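Local structure of periplasmic binding protein (Agrobacterium tumefaciens str. B6, 5L9G) at residues E94-D99 against A265-L270; Q213-G218 against D236-A241. The protein binds the opine mannopine and, as the solute-binding component of an ABC transporter, probably delivers it for import from the periplasm. One frame throughout, in Å; residues are numbered along the deposited sequence.

Interaction 1 (E94-D99 against A265-L270)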
loop_
_atom_site.group_PDB
_atom_site.type_symbol
_atom_site.label_atom_id
_atom_site.label_comp_id
_atom_site.label_asym_id
_atom_site.label_seq_id
_atom_site.Cartn_x
_atom_site.Cartn_y
_atom_site.Cartn_z
ATOM N N GLU A 94 19.133 1.027 -6.003
ATOM C CA GLU A 94 19.940 1.038 -7.217
ATOM C C GLU A 94 19.186 1.878 -8.244
ATOM O O GLU A 94 17.949 1.839 -8.261
ATOM C CB GLU A 94 20.074 -0.373 -7.801
ATOM C CG GLU A 94 21.146 -1.236 -7.162
ATOM C CD GLU A 94 22.603 -0.891 -7.420
ATOM O OE1 GLU A 94 23.464 -1.451 -6.706
ATOM O OE2 GLU A 94 22.892 -0.078 -8.330
ATOM N N LYS A 95 19.913 2.613 -9.108
ATOM C CA LYS A 95 19.275 3.352 -10.200
ATOM C C LYS A 95 18.945 2.297 -11.263
ATOM O O LYS A 95 19.783 1.432 -11.547
ATOM C CB LYS A 95 20.206 4.445 -10.779
ATOM C CG LYS A 95 19.791 5.859 -10.395
ATOM C CD LYS A 95 20.417 6.283 -9.071
ATOM C CE LYS A 95 19.906 7.606 -8.564
ATOM N NZ LYS A 95 20.158 7.747 -7.107
ATOM N N LEU A 96 17.721 2.311 -11.790
ATOM C CA LEU A 96 17.306 1.319 -12.785
ATOM C C LEU A 96 17.807 1.660 -14.189
ATOM O O LEU A 96 18.048 2.837 -14.481
ATOM C CB LEU A 96 15.772 1.153 -12.770
ATOM C CG LEU A 96 15.172 0.636 -11.450
ATOM C CD1 LEU A 96 13.663 0.668 -11.485
ATOM C CD2 LEU A 96 15.626 -0.792 -11.141
ATOM N N ASP A 97 17.957 0.631 -15.061
ATOM C CA ASP A 97 18.380 0.789 -16.460
ATOM C C ASP A 97 17.425 1.767 -17.177
ATOM O O ASP A 97 16.244 1.824 -16.807
ATOM C CB ASP A 97 18.441 -0.566 -17.189
ATOM C CG ASP A 97 19.648 -1.440 -16.854
ATOM O OD1 ASP A 97 20.537 -0.973 -16.103
ATOM O OD2 ASP A 97 19.701 -2.592 -17.342
ATOM N N PRO A 98 17.925 2.578 -18.141
ATOM C CA PRO A 98 17.080 3.625 -18.743
ATOM C C PRO A 98 15.699 3.220 -19.271
ATOM O O PRO A 98 14.711 3.868 -18.898
ATOM C CB PRO A 98 17.953 4.177 -19.871
ATOM C CG PRO A 98 19.338 3.939 -19.425
ATOM C CD PRO A 98 19.316 2.665 -18.644
ATOM N N ASP A 99 15.615 2.199 -20.145
ATOM C CA ASP A 99 14.326 1.844 -20.740
ATOM C C ASP A 99 13.728 0.543 -20.168
ATOM O O ASP A 99 13.207 -0.280 -20.925
ATOM C CB ASP A 99 14.430 1.813 -22.287
ATOM C CG ASP A 99 14.689 3.164 -22.959
ATOM O OD1 ASP A 99 14.190 4.197 -22.446
ATOM O OD2 ASP A 99 15.347 3.182 -24.023
ATOM N N ALA A 265 20.764 -9.774 -13.044
ATOM C CA ALA A 265 19.677 -10.736 -13.254
ATOM C C ALA A 265 18.340 -10.142 -12.740
ATOM O O ALA A 265 17.291 -10.301 -13.381
ATOM C CB ALA A 265 19.985 -12.042 -12.535
ATOM N N ALA A 266 18.396 -9.419 -11.600
ATOM C CA ALA A 266 17.238 -8.750 -11.001
ATOM C C ALA A 266 16.659 -7.689 -11.954
ATOM O O ALA A 266 15.442 -7.586 -12.072
ATOM C CB ALA A 266 17.621 -8.116 -9.674
ATOM N N MET A 267 17.530 -6.935 -12.664
ATOM C CA MET A 267 17.121 -5.923 -13.642
ATOM C C MET A 267 16.305 -6.579 -14.781
ATOM O O MET A 267 15.222 -6.086 -15.114
ATOM C CB MET A 267 18.354 -5.158 -14.181
ATOM C CG MET A 267 18.040 -3.779 -14.691
ATOM S SD MET A 267 17.722 -2.549 -13.391
ATOM C CE MET A 267 19.374 -2.100 -12.958
ATOM N N ARG A 268 16.801 -7.718 -15.325
ATOM C CA ARG A 268 16.146 -8.475 -16.402
ATOM C C ARG A 268 14.795 -9.001 -15.919
ATOM O O ARG A 268 13.811 -8.946 -16.653
ATOM C CB ARG A 268 17.005 -9.675 -16.861
ATOM C CG ARG A 268 18.328 -9.337 -17.514
ATOM C CD ARG A 268 18.801 -10.455 -18.446
ATOM N NE ARG A 268 18.921 -11.752 -17.774
ATOM C CZ ARG A 268 18.294 -12.865 -18.153
ATOM N NH1 ARG A 268 17.481 -12.853 -19.203
ATOM N NH2 ARG A 268 18.485 -13.999 -17.493
ATOM N N PHE A 269 14.761 -9.511 -14.678
ATOM C CA PHE A 269 13.574 -10.088 -14.042
ATOM C C PHE A 269 12.486 -9.020 -13.863
ATOM O O PHE A 269 11.337 -9.225 -14.277
ATOM C CB PHE A 269 13.976 -10.753 -12.716
ATOM C CG PHE A 269 12.947 -11.637 -12.038
ATOM C CD1 PHE A 269 11.947 -12.272 -12.776
ATOM C CD2 PHE A 269 13.035 -11.911 -10.680
ATOM C CE1 PHE A 269 11.022 -13.129 -12.150
ATOM C CE2 PHE A 269 12.102 -12.753 -10.054
ATOM C CZ PHE A 269 11.102 -13.354 -10.794
ATOM N N LEU A 270 12.881 -7.840 -13.345
ATOM C CA LEU A 270 11.979 -6.696 -13.170
ATOM C C LEU A 270 11.429 -6.195 -14.513
ATOM O O LEU A 270 10.238 -5.912 -14.593
ATOM C CB LEU A 270 12.666 -5.563 -12.387
ATOM C CG LEU A 270 11.858 -4.261 -12.192
ATOM C CD1 LEU A 270 10.498 -4.523 -11.560
ATOM C CD2 LEU A 270 12.649 -3.243 -11.417
#
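The backbone N of D97 points its N-H at the thioether SD of M267, 3.6 Å away and nearly straight at 165°, a weak hydrogen bond of the kind sulfur accepts. M267 gets there with CG anti to its backbone N (chi1 -155°) and a chain bent at chi2 and chi3, so that sulfur and methyl curl against the loop instead of reaching straight past it. Three neighbours then close round this hook. The carboxylate of D97 slants across the bent M267 chain, with OD2 at 3.3 Å from M267 CG and OD1 at 3.5 Å from M267 CE, both carbon contacts rather than polar bonds. L96 sets its CD2 methyl against M267 SD at 3.5 Å. The carbonyl O of K95 comes within 3.8 Å of M267 CE, so backbone atoms on both sides of L96 meet the end of the thioether. One turn further along the helix, L270 touches L96 more lightly: its CD2 lies 3.9 Å from L96 CD2 and about as far from CD1, the two side chains crossing at about a right angle. The loop thus rests on residues i and i+3 of one helix face, with M267 buried beneath the exposed D97. Farther out, D97 OD1 and E94 OE2 each form a long, weak ion pair with R263 near the start of the same helix. In the solute-binding fold this contact ties the irregular link between helix 84-89 and strand 111-112 to helix 263-273. Strand 240-256 lies against both partners, I256 touching L96 and M267 and Y254 touching L270, while F269 packs on helix 30-48 and on V23 of strand 23-27.

Interaction 2 (Q213-G218 against D236-A241)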
loop_
_atom_site.group_PDB
_atom_site.type_symbol
_atom_site.label_atom_id
_atom_site.label_comp_id
_atom_site.label_asym_id
_atom_site.label_seq_id
_atom_site.Cartn_x
_atom_site.Cartn_y
_atom_site.Cartn_z
ATOM N N GLN A 213 -6.845 -11.131 9.113
ATOM C CA GLN A 213 -7.203 -12.063 10.184
ATOM C C GLN A 213 -8.082 -11.383 11.242
ATOM O O GLN A 213 -9.070 -11.976 11.690
ATOM C CB GLN A 213 -5.938 -12.703 10.823
ATOM C CG GLN A 213 -6.231 -13.947 11.666
ATOM C CD GLN A 213 -6.947 -15.002 10.857
ATOM O OE1 GLN A 213 -6.459 -15.468 9.828
ATOM N NE2 GLN A 213 -8.109 -15.414 11.303
ATOM N N LEU A 214 -7.746 -10.132 11.614
ATOM C CA LEU A 214 -8.558 -9.346 12.569
ATOM C C LEU A 214 -10.006 -9.246 12.049
ATOM O O LEU A 214 -10.942 -9.421 12.817
ATOM C CB LEU A 214 -8.001 -7.929 12.706
ATOM C CG LEU A 214 -6.693 -7.817 13.498
ATOM C CD1 LEU A 214 -6.128 -6.389 13.341
ATOM C CD2 LEU A 214 -6.906 -8.149 14.989
ATOM N N ILE A 215 -10.154 -9.017 10.739
ATOM C CA ILE A 215 -11.443 -8.896 10.040
ATOM C C ILE A 215 -12.183 -10.247 10.056
ATOM O O ILE A 215 -13.329 -10.323 10.487
ATOM C CB ILE A 215 -11.230 -8.341 8.597
ATOM C CG1 ILE A 215 -10.704 -6.888 8.661
ATOM C CG2 ILE A 215 -12.549 -8.426 7.785
ATOM C CD1 ILE A 215 -10.194 -6.310 7.344
ATOM N N LYS A 216 -11.496 -11.318 9.654
ATOM C CA LYS A 216 -12.096 -12.660 9.660
ATOM C C LYS A 216 -12.563 -13.080 11.058
ATOM O O LYS A 216 -13.630 -13.662 11.192
ATOM C CB LYS A 216 -11.112 -13.685 9.092
ATOM C CG LYS A 216 -10.921 -13.592 7.567
ATOM C CD LYS A 216 -9.904 -14.625 7.077
ATOM C CE LYS A 216 -8.474 -14.186 7.305
ATOM N NZ LYS A 216 -7.510 -14.905 6.425
ATOM N N ASP A 217 -11.800 -12.740 12.119
ATOM C CA ASP A 217 -12.170 -13.130 13.483
ATOM C C ASP A 217 -13.166 -12.152 14.138
ATOM O O ASP A 217 -13.615 -12.414 15.255
ATOM C CB ASP A 217 -10.904 -13.230 14.356
ATOM C CG ASP A 217 -10.011 -14.398 13.997
ATOM O OD1 ASP A 217 -10.547 -15.497 13.722
ATOM O OD2 ASP A 217 -8.789 -14.236 14.064
ATOM N N GLY A 218 -13.472 -11.051 13.454
ATOM C CA GLY A 218 -14.333 -9.995 13.989
ATOM C C GLY A 218 -13.756 -9.385 15.258
ATOM O O GLY A 218 -14.509 -8.998 16.160
ATOM N N ASP A 236 -13.420 -14.867 2.284
ATOM C CA ASP A 236 -13.175 -15.954 3.243
ATOM C C ASP A 236 -14.267 -16.076 4.325
ATOM O O ASP A 236 -14.137 -16.895 5.249
ATOM C CB ASP A 236 -11.771 -15.802 3.873
ATOM C CG ASP A 236 -10.639 -16.105 2.915
ATOM O OD1 ASP A 236 -10.899 -16.743 1.859
ATOM O OD2 ASP A 236 -9.500 -15.710 3.214
ATOM N N GLY A 237 -15.332 -15.289 4.186
ATOM C CA GLY A 237 -16.480 -15.328 5.081
ATOM C C GLY A 237 -16.610 -14.222 6.114
ATOM O O GLY A 237 -17.570 -14.261 6.888
ATOM N N ALA A 238 -15.688 -13.218 6.146
ATOM C CA ALA A 238 -15.804 -12.135 7.136
ATOM C C ALA A 238 -17.091 -11.318 6.916
ATOM O O ALA A 238 -17.423 -10.994 5.782
ATOM C CB ALA A 238 -14.592 -11.217 7.067
ATOM N N ASN A 239 -17.815 -11.022 8.005
ATOM C CA ASN A 239 -19.056 -10.264 7.959
ATOM C C ASN A 239 -18.732 -8.768 8.101
ATOM O O ASN A 239 -19.114 -8.114 9.094
ATOM C CB ASN A 239 -20.043 -10.738 9.051
ATOM C CG ASN A 239 -21.421 -10.147 8.907
ATOM O OD1 ASN A 239 -21.792 -9.636 7.854
ATOM N ND2 ASN A 239 -22.193 -10.142 9.982
ATOM N N PHE A 240 -17.981 -8.253 7.101
ATOM C CA PHE A 240 -17.562 -6.868 7.030
ATOM C C PHE A 240 -18.020 -6.231 5.750
ATOM O O PHE A 240 -18.339 -6.914 4.766
ATOM C CB PHE A 240 -16.027 -6.757 7.127
ATOM C CG PHE A 240 -15.488 -6.676 8.538
ATOM C CD1 PHE A 240 -15.734 -7.699 9.459
ATOM C CD2 PHE A 240 -14.700 -5.601 8.937
ATOM C CE1 PHE A 240 -15.219 -7.630 10.762
ATOM C CE2 PHE A 240 -14.183 -5.537 10.243
ATOM C CZ PHE A 240 -14.437 -6.559 11.143
ATOM N N ALA A 241 -18.045 -4.912 5.763
ATOM C CA ALA A 241 -18.374 -4.110 4.590
ATOM C C ALA A 241 -17.321 -3.037 4.517
ATOM O O ALA A 241 -16.591 -2.819 5.491
ATOM C CB ALA A 241 -19.754 -3.487 4.721
HETATM O O HOH W 1 -15.875 -11.397 10.661
HETATM O O HOH W 2 -8.228 -13.393 4.084
#
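I215 puts its CG2 methyl over one face of the F240 ring, 3.6 Å from the centroid and 18° off the normal, a CH-pi contact. That branch stands anti to the backbone N, and it also meets A238 CB at 3.5 Å, about at right angles to its approach to the ring. The carbonyl O of I215 accepts a hydrogen bond from a water at 2.8 Å, and this water in turn weakly accepts from N239 N, bridging the helix end to the turn before the strand. K216 brings its CA to 3.9 Å from A238 CB, then bends at chi3 (-80°) so that its ammonium faces D236. The direct salt bridge from K216 NZ to D236 OD2 is long, 3.9 Å, but a second water joins the same two atoms with good bonds. G218, at positive phi in the Schellman motif that ends the helix, places its CA at the edge of the F240 ring, 4.1 Å from CE1. The contact therefore brings two helix ends together, since G237 closes helix 227-235 with a Schellman motif of its own. That helix packs V230 and A233 against I215, and strand 115-128 flanks F240 through N128.

Overall arrangement
The two contacts lie on opposite sides of the chain's centre, 39 Å apart between centres and about 25 Å between nearest atoms, so they share no atoms or direct contact. Strand 240-256 relates them: its first residues belong to interaction 2, while its far end, with Y254 and I256, backs interaction 1 and runs on in the chain to helix 263-273. Mannopine is bound between these remote ends. The side chain of L270 in interaction 1 is about 13 Å from it and that of I215 in interaction 2 about 11 Å, so neither reaches the ligand and both contacts lie outside its immediate shell. A calcium ion lies about 6 Å from the K216 side chain.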